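Local coordinates for sulfate adenylyltransferase (Allochromatium vinosum, PDB 4DNX), which catalyses the reaction of sulfate with ATP to give adenosine 5'-phosphosulfate and diphosphate, at residues 82-87 against 147-152; 138-143 against 302-307. All coordinates share one frame; numbering follows the deposited sequence.

Contact 1: residues 82-87 against 147-152; sequences PLLCLL and ETFNSQ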
ATOM      1  N   PRO A  82       1.517 -11.835 -25.352  1.00 16.62           N
ATOM      2  CA  PRO A  82       0.807 -13.010 -24.882  1.00 17.14           C
ATOM      3  C   PRO A  82       0.926 -13.070 -23.377  1.00 17.63           C
ATOM      4  O   PRO A  82       1.937 -12.638 -22.845  1.00 17.86           O
ATOM      5  CB  PRO A  82       1.579 -14.192 -25.505  1.00 17.56           C
ATOM      6  CG  PRO A  82       2.548 -13.654 -26.472  1.00 18.94           C
ATOM      7  CD  PRO A  82       2.549 -12.131 -26.361  1.00 17.86           C
ATOM      8  N   LEU A  83      -0.115 -13.560 -22.692  1.00 16.06           N
ATOM      9  CA  LEU A  83      -0.037 -13.841 -21.273  1.00 15.62           C
ATOM     10  C   LEU A  83      -0.186 -15.335 -21.119  1.00 16.21           C
ATOM     11  O   LEU A  83      -1.305 -15.848 -21.131  1.00 16.68           O
ATOM     12  CB  LEU A  83      -1.186 -13.173 -20.512  1.00 16.69           C
ATOM     13  CG  LEU A  83      -1.163 -11.657 -20.350  1.00 18.41           C
ATOM     14  CD1 LEU A  83      -2.358 -11.258 -19.419  1.00 17.92           C
ATOM     15  CD2 LEU A  83       0.180 -11.143 -19.801  1.00 16.94           C
ATOM     16  N   LEU A  84       0.941 -16.031 -20.997  1.00 16.02           N
ATOM     17  CA  LEU A  84       0.911 -17.497 -20.997  1.00 15.20           C
ATOM     18  C   LEU A  84       1.297 -18.070 -19.638  1.00 15.53           C
ATOM     19  O   LEU A  84       2.090 -17.486 -18.868  1.00 15.00           O
ATOM     20  CB  LEU A  84       1.856 -18.039 -22.075  1.00 17.04           C
ATOM     21  CG  LEU A  84       1.359 -17.924 -23.530  1.00 18.67           C
ATOM     22  CD1 LEU A  84       2.491 -18.158 -24.486  1.00 21.11           C
ATOM     23  CD2 LEU A  84       0.225 -18.962 -23.794  1.00 19.50           C
ATOM     24  N   CYS A  85       0.712 -19.226 -19.331  1.00 14.35           N
ATOM     25  CA  CYS A  85       1.172 -20.049 -18.191  1.00 13.79           C
ATOM     26  C   CYS A  85       1.689 -21.350 -18.772  1.00 14.52           C
ATOM     27  O   CYS A  85       0.921 -22.299 -19.034  1.00 16.63           O
ATOM     28  CB  CYS A  85       0.012 -20.342 -17.217  1.00 14.23           C
ATOM     29  SG  CYS A  85       0.607 -21.285 -15.799  1.00 17.41           S
ATOM     30  N   LEU A  86       3.000 -21.368 -19.009  1.00 14.05           N
ATOM     31  CA  LEU A  86       3.661 -22.525 -19.619  1.00 14.79           C
ATOM     32  C   LEU A  86       4.297 -23.364 -18.529  1.00 14.70           C
ATOM     33  O   LEU A  86       4.875 -22.824 -17.595  1.00 15.00           O
ATOM     34  CB  LEU A  86       4.740 -22.045 -20.589  1.00 14.63           C
ATOM     35  CG  LEU A  86       4.234 -21.442 -21.910  1.00 16.54           C
ATOM     36  CD1 LEU A  86       5.375 -20.780 -22.676  1.00 18.17           C
ATOM     37  CD2 LEU A  86       3.663 -22.570 -22.741  1.00 18.00           C
ATOM     38  N   LEU A  87       4.215 -24.681 -18.687  1.00 15.03           N
ATOM     39  CA  LEU A  87       4.679 -25.665 -17.685  1.00 15.48           C
ATOM     40  C   LEU A  87       5.436 -26.773 -18.434  1.00 15.90           C
ATOM     41  O   LEU A  87       5.148 -27.067 -19.600  1.00 15.63           O
ATOM     42  CB  LEU A  87       3.487 -26.287 -16.991  1.00 16.05           C
ATOM     43  CG  LEU A  87       2.514 -25.349 -16.223  1.00 16.86           C
ATOM     44  CD1 LEU A  87       1.363 -26.240 -15.751  1.00 19.01           C
ATOM     45  CD2 LEU A  87       3.223 -24.664 -15.059  1.00 17.58           C
ATOM     46  N   GLU A 147      15.328 -16.106 -24.160  1.00 18.29           N
ATOM     47  CA  GLU A 147      15.809 -17.295 -23.417  1.00 19.60           C
ATOM     48  C   GLU A 147      14.787 -17.670 -22.340  1.00 18.00           C
ATOM     49  O   GLU A 147      14.405 -18.831 -22.231  1.00 19.13           O
ATOM     50  CB  GLU A 147      17.180 -17.053 -22.793  1.00 22.63           C
ATOM     51  CG  GLU A 147      17.780 -18.290 -22.095  1.00 28.75           C
ATOM     52  CD  GLU A 147      19.099 -17.973 -21.400  1.00 37.83           C
ATOM     53  OE1 GLU A 147      20.157 -18.457 -21.858  1.00 48.68           O
ATOM     54  OE2 GLU A 147      19.090 -17.210 -20.398  1.00 45.65           O
ATOM     55  N   THR A 148      14.320 -16.695 -21.567  1.00 17.43           N
ATOM     56  CA  THR A 148      13.312 -16.955 -20.530  1.00 16.80           C
ATOM     57  C   THR A 148      12.042 -17.533 -21.118  1.00 17.62           C
ATOM     58  O   THR A 148      11.485 -18.513 -20.603  1.00 17.38           O
ATOM     59  CB  THR A 148      13.005 -15.634 -19.728  1.00 16.70           C
ATOM     60  OG1 THR A 148      14.200 -15.260 -19.027  1.00 17.96           O
ATOM     61  CG2 THR A 148      11.816 -15.804 -18.749  1.00 16.87           C
ATOM     62  N   PHE A 149      11.562 -16.927 -22.213  1.00 16.09           N
ATOM     63  CA  PHE A 149      10.269 -17.333 -22.783  1.00 16.47           C
ATOM     64  C   PHE A 149      10.340 -18.799 -23.210  1.00 17.63           C
ATOM     65  O   PHE A 149       9.381 -19.557 -23.027  1.00 17.63           O
ATOM     66  CB  PHE A 149       9.934 -16.420 -24.000  1.00 17.10           C
ATOM     67  CG  PHE A 149       8.582 -16.697 -24.647  1.00 17.49           C
ATOM     68  CD1 PHE A 149       7.401 -16.533 -23.914  1.00 17.98           C
ATOM     69  CD2 PHE A 149       8.501 -17.136 -25.973  1.00 19.49           C
ATOM     70  CE1 PHE A 149       6.130 -16.795 -24.516  1.00 19.43           C
ATOM     71  CE2 PHE A 149       7.256 -17.397 -26.585  1.00 20.89           C
ATOM     72  CZ  PHE A 149       6.076 -17.209 -25.838  1.00 19.42           C
ATOM     73  N   ASN A 150      11.490 -19.179 -23.749  1.00 17.67           N
ATOM     74  CA  ASN A 150      11.666 -20.507 -24.314  1.00 18.21           C
ATOM     75  C   ASN A 150      12.171 -21.525 -23.295  1.00 19.11           C
ATOM     76  O   ASN A 150      12.490 -22.677 -23.659  1.00 20.28           O
ATOM     77  CB  ASN A 150      12.616 -20.431 -25.520  1.00 20.36           C
ATOM     78  CG  ASN A 150      11.911 -19.894 -26.752  1.00 20.94           C
ATOM     79  OD1 ASN A 150      11.263 -20.641 -27.480  1.00 22.41           O
ATOM     80  ND2 ASN A 150      12.002 -18.590 -26.968  1.00 21.08           N
ATOM     81  N   SER A 151      12.219 -21.119 -22.029  1.00 17.91           N
ATOM     82  CA  SER A 151      12.798 -21.950 -20.959  1.00 18.69           C
ATOM     83  C   SER A 151      11.785 -22.352 -19.912  1.00 17.58           C
ATOM     84  O   SER A 151      12.179 -22.686 -18.794  1.00 18.31           O
ATOM     85  CB  SER A 151      13.968 -21.226 -20.280  1.00 20.14           C
ATOM     86  OG  SER A 151      15.101 -21.342 -21.118  1.00 24.30           O
ATOM     87  N   GLN A 152      10.508 -22.381 -20.289  1.00 16.56           N
ATOM     88  CA  GLN A 152       9.438 -22.590 -19.326  1.00 16.35           C
ATOM     89  C   GLN A 152       8.689 -23.896 -19.513  1.00 16.58           C
ATOM     90  O   GLN A 152       7.819 -24.228 -18.687  1.00 18.71           O
ATOM     91  CB  GLN A 152       8.402 -21.476 -19.424  1.00 16.11           C
ATOM     92  CG  GLN A 152       8.960 -20.055 -19.176  1.00 16.80           C
ATOM     93  CD  GLN A 152       7.879 -19.026 -19.406  1.00 18.43           C
ATOM     94  OE1 GLN A 152       7.144 -18.693 -18.485  1.00 19.65           O
ATOM     95  NE2 GLN A 152       7.692 -18.604 -20.667  1.00 19.16           N
TER
HETATM   96  O   HOH W   1       4.461 -18.790 -18.421  1.00 18.66           O
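Gln152 OE1 takes a hydrogen bond from a water at 2.7 Å, and the same water donates to Leu84 O and accepts from Leu86 N, so it ties the amide to the backbone of 82-87. Ser37 OG is a second partner of OE1. At the other end of the amide, Gln152 NE2 donates to Phe149 O over 3.1 Å, nearly straight at 173° and within the amide plane, while Gln39 OE1 also bonds to NE2. With two partners on each branch, the amide is probably fixed in its rotation. Its NE2 lies 3.8 Å from Leu86 CD1, and the two side chains cross at about a right angle, CB against CB. Within the PUA-like region the contact sets the end of helix 144-149 and the loop after it against strand 86-87 and the residues before it; the strand pairs antiparallel with strand 155-163. Phe149 CG stands anti to the backbone N (chi1 -177°), and the ring reaches back to 82-87, where Leu84 CD1 meets its edge, 3.9 Å from CE1. Leu86 CD1 approaches the same ring obliquely, 4.5 Å from CE1. Met128 and Thr132 of helix 125-136 also pack on Phe149.

Contact 2: residues 138-143 against 302-307; sequences TSDPKH and GDYYGP
This is a surface contact between two loops, one joining helices 125-136 and 144-149 in the PUA-like region, the other running from strand 291-294 to helix 309-316 in the ATP-sulfurylase region. Tyr304 carries most of it, its ring lying among Thr138, Asp140 and His143. His143 CD2 sits over one face, offset toward the rim and 3.6 Å from Tyr304 CD2, with the two ring planes inclined at 48°. Thr138 CG2 lies over the same face, 4.0 Å from Tyr304 CD1. At the ring edge, Tyr304 OH gives a weak hydrogen bond to Asp140 OD2 at 2.9 Å, the carboxylate turned 73° from the ring. An alanine for Tyr304 would probably leave Asp140 OD2 without its hydroxyl mate and open a gap where the ring lies against His143 CD2 and Thr138. With CG anti to the backbone N (chi1 -178°), the His143 ring is turned toward 302-307, and its NE2 donates to Tyr305 OH at 3.0 Å, a somewhat bent bond. That hydroxyl is also hydrogen-bonded to Tyr136 O, while His143 ND1 pairs with the backbone N of Gly145 and Val146. Asp140 OD1 accepts from Lys142 N at 2.8 Å. The 138-143 loop thus combines an ST turn at Thr138, an Asx turn at Asp140 and a type I beta turn from Asp140 to His143, which ends as the N-cap of helix 144-149.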
ATOM      1  N   THR A 138      13.478 -10.903 -32.626  1.00 24.65           N
ATOM      2  CA  THR A 138      14.698 -11.647 -32.948  1.00 26.51           C
ATOM      3  C   THR A 138      14.516 -13.087 -32.531  1.00 27.64           C
ATOM      4  O   THR A 138      13.639 -13.399 -31.703  1.00 27.00           O
ATOM      5  CB  THR A 138      15.924 -11.103 -32.175  1.00 26.56           C
ATOM      6  OG1 THR A 138      17.095 -11.819 -32.605  1.00 27.00           O
ATOM      7  CG2 THR A 138      15.761 -11.292 -30.679  1.00 27.16           C
ATOM      8  N   SER A 139      15.380 -13.945 -33.079  1.00 29.30           N
ATOM      9  CA  SER A 139      15.394 -15.343 -32.692  0.70 31.71           C
ATOM     10  C   SER A 139      16.669 -15.678 -31.914  1.00 32.20           C
ATOM     11  O   SER A 139      16.859 -16.815 -31.468  1.00 32.98           O
ATOM     12  CB  SER A 139      15.255 -16.224 -33.939  0.70 33.96           C
ATOM     13  OG  SER A 139      13.923 -16.153 -34.426  0.70 34.77           O
ATOM     14  N   ASP A 140      17.528 -14.673 -31.742  1.00 29.82           N
ATOM     15  CA  ASP A 140      18.821 -14.844 -31.085  1.00 31.26           C
ATOM     16  C   ASP A 140      18.662 -15.378 -29.659  1.00 30.07           C
ATOM     17  O   ASP A 140      18.039 -14.719 -28.840  1.00 27.64           O
ATOM     18  CB  ASP A 140      19.552 -13.502 -31.063  1.00 31.99           C
ATOM     19  CG  ASP A 140      20.982 -13.610 -30.597  1.00 35.35           C
ATOM     20  OD1 ASP A 140      21.424 -14.684 -30.129  1.00 35.48           O
ATOM     21  OD2 ASP A 140      21.679 -12.587 -30.714  1.00 39.69           O
ATOM     22  N   PRO A 141      19.188 -16.571 -29.368  1.00 31.73           N
ATOM     23  CA  PRO A 141      19.192 -17.064 -27.981  1.00 32.04           C
ATOM     24  C   PRO A 141      20.031 -16.237 -26.991  1.00 32.24           C
ATOM     25  O   PRO A 141      19.916 -16.453 -25.784  1.00 35.94           O
ATOM     26  CB  PRO A 141      19.781 -18.477 -28.099  1.00 32.76           C
ATOM     27  CG  PRO A 141      20.176 -18.665 -29.536  1.00 34.21           C
ATOM     28  CD  PRO A 141      20.110 -17.347 -30.224  1.00 33.84           C
ATOM     29  N   LYS A 142      20.853 -15.308 -27.473  1.00 35.55           N
ATOM     30  CA  LYS A 142      21.543 -14.332 -26.605  1.00 33.55           C
ATOM     31  C   LYS A 142      20.567 -13.293 -25.991  1.00 30.59           C
ATOM     32  O   LYS A 142      20.930 -12.541 -25.088  1.00 30.87           O
ATOM     33  CB  LYS A 142      22.673 -13.590 -27.362  1.00 37.49           C
ATOM     34  CG  LYS A 142      23.950 -14.442 -27.709  1.00 39.77           C
ATOM     35  CD  LYS A 142      24.906 -13.701 -28.693  1.00 42.57           C
ATOM     36  CE  LYS A 142      24.452 -13.894 -30.152  1.00 43.05           C
ATOM     37  NZ  LYS A 142      25.252 -13.196 -31.212  1.00 51.09           N
ATOM     38  N   HIS A 143      19.346 -13.224 -26.495  1.00 26.09           N
ATOM     39  CA  HIS A 143      18.422 -12.219 -26.004  1.00 23.04           C
ATOM     40  C   HIS A 143      17.817 -12.791 -24.708  1.00 20.64           C
ATOM     41  O   HIS A 143      17.283 -13.914 -24.704  1.00 21.03           O
ATOM     42  CB  HIS A 143      17.381 -11.934 -27.073  1.00 21.23           C
ATOM     43  CG  HIS A 143      16.403 -10.867 -26.705  1.00 20.64           C
ATOM     44  ND1 HIS A 143      15.551 -10.968 -25.623  1.00 18.82           N
ATOM     45  CD2 HIS A 143      16.118  -9.693 -27.307  1.00 20.12           C
ATOM     46  CE1 HIS A 143      14.791  -9.885 -25.562  1.00 18.44           C
ATOM     47  NE2 HIS A 143      15.097  -9.111 -26.596  1.00 18.22           N
ATOM     48  N   GLY A 302      21.021  -5.098 -25.754  1.00 25.59           N
ATOM     49  CA  GLY A 302      21.935  -5.406 -26.861  1.00 28.03           C
ATOM     50  C   GLY A 302      21.783  -4.425 -28.011  1.00 29.03           C
ATOM     51  O   GLY A 302      21.603  -3.220 -27.790  1.00 30.04           O
ATOM     52  N   ASP A 303      21.773  -4.948 -29.234  1.00 30.64           N
ATOM     53  CA  ASP A 303      21.692  -4.110 -30.423  1.00 31.05           C
ATOM     54  C   ASP A 303      20.475  -4.405 -31.305  1.00 28.94           C
ATOM     55  O   ASP A 303      20.472  -4.091 -32.482  1.00 29.78           O
ATOM     56  CB  ASP A 303      23.006  -4.233 -31.232  1.00 38.79           C
ATOM     57  CG  ASP A 303      23.661  -2.895 -31.471  1.00 46.34           C
ATOM     58  OD1 ASP A 303      23.618  -2.025 -30.557  1.00 52.13           O
ATOM     59  OD2 ASP A 303      24.217  -2.706 -32.582  1.00 56.42           O
ATOM     60  N   TYR A 304      19.434  -5.005 -30.733  1.00 26.86           N
ATOM     61  CA  TYR A 304      18.315  -5.501 -31.531  1.00 26.69           C
ATOM     62  C   TYR A 304      17.382  -4.429 -32.064  1.00 26.35           C
ATOM     63  O   TYR A 304      16.756  -4.644 -33.090  1.00 27.27           O
ATOM     64  CB  TYR A 304      17.476  -6.519 -30.745  1.00 25.80           C
ATOM     65  CG  TYR A 304      18.296  -7.644 -30.218  1.00 25.68           C
ATOM     66  CD1 TYR A 304      18.714  -8.687 -31.062  1.00 28.51           C
ATOM     67  CD2 TYR A 304      18.693  -7.664 -28.886  1.00 25.71           C
ATOM     68  CE1 TYR A 304      19.488  -9.712 -30.576  1.00 29.78           C
ATOM     69  CE2 TYR A 304      19.483  -8.702 -28.383  1.00 26.10           C
ATOM     70  CZ  TYR A 304      19.856  -9.719 -29.229  1.00 28.95           C
ATOM     71  OH  TYR A 304      20.627 -10.755 -28.752  1.00 29.39           O
ATOM     72  N   TYR A 305      17.281  -3.294 -31.370  1.00 24.11           N
ATOM     73  CA  TYR A 305      16.306  -2.268 -31.710  1.00 22.98           C
ATOM     74  C   TYR A 305      16.949  -0.922 -32.078  1.00 23.68           C
ATOM     75  O   TYR A 305      18.027  -0.566 -31.601  1.00 23.59           O
ATOM     76  CB  TYR A 305      15.300  -2.084 -30.553  1.00 20.59           C
ATOM     77  CG  TYR A 305      14.860  -3.397 -29.938  1.00 19.98           C
ATOM     78  CD1 TYR A 305      14.173  -4.359 -30.701  1.00 21.11           C
ATOM     79  CD2 TYR A 305      15.175  -3.707 -28.618  1.00 19.17           C
ATOM     80  CE1 TYR A 305      13.778  -5.593 -30.149  1.00 19.61           C
ATOM     81  CE2 TYR A 305      14.775  -4.948 -28.054  1.00 19.10           C
ATOM     82  CZ  TYR A 305      14.099  -5.886 -28.850  1.00 19.94           C
ATOM     83  OH  TYR A 305      13.725  -7.088 -28.315  1.00 19.67           O
ATOM     84  N   GLY A 306      16.299  -0.205 -32.978  1.00 23.80           N
ATOM     85  CA  GLY A 306      16.752   1.153 -33.297  1.00 24.91           C
ATOM     86  C   GLY A 306      16.460   2.081 -32.111  1.00 22.77           C
ATOM     87  O   GLY A 306      15.529   1.829 -31.340  1.00 22.37           O
ATOM     88  N   PRO A 307      17.243   3.154 -31.967  1.00 23.68           N
ATOM     89  CA  PRO A 307      17.140   4.034 -30.775  1.00 23.68           C
ATOM     90  C   PRO A 307      15.740   4.621 -30.506  1.00 23.20           C
ATOM     91  O   PRO A 307      15.369   4.812 -29.339  1.00 21.67           O
ATOM     92  CB  PRO A 307      18.149   5.169 -31.074  1.00 24.10           C
ATOM     93  CG  PRO A 307      18.503   5.049 -32.504  1.00 25.84           C
ATOM     94  CD  PRO A 307      18.317   3.587 -32.888  1.00 25.91           C
TER

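Contacts 1 and 2 lie at opposite ends of helix 144-149: His143 of contact 2 caps its start, while Phe149 of contact 1 is its last residue and Gln152 lies in the loop that follows. Their centres are about 18 Å apart, yet they touch where Glu147 CB packs 4.1 Å from Pro141 O. Along the chain their segments alternate, 82-87, 138-143, 147-152, 302-307. Contact 1 is buried and stays within the PUA-like region, whereas contact 2 is at the surface and bridges from that region to the ATP-sulfurylase region, which holds the five-stranded parallel sheet.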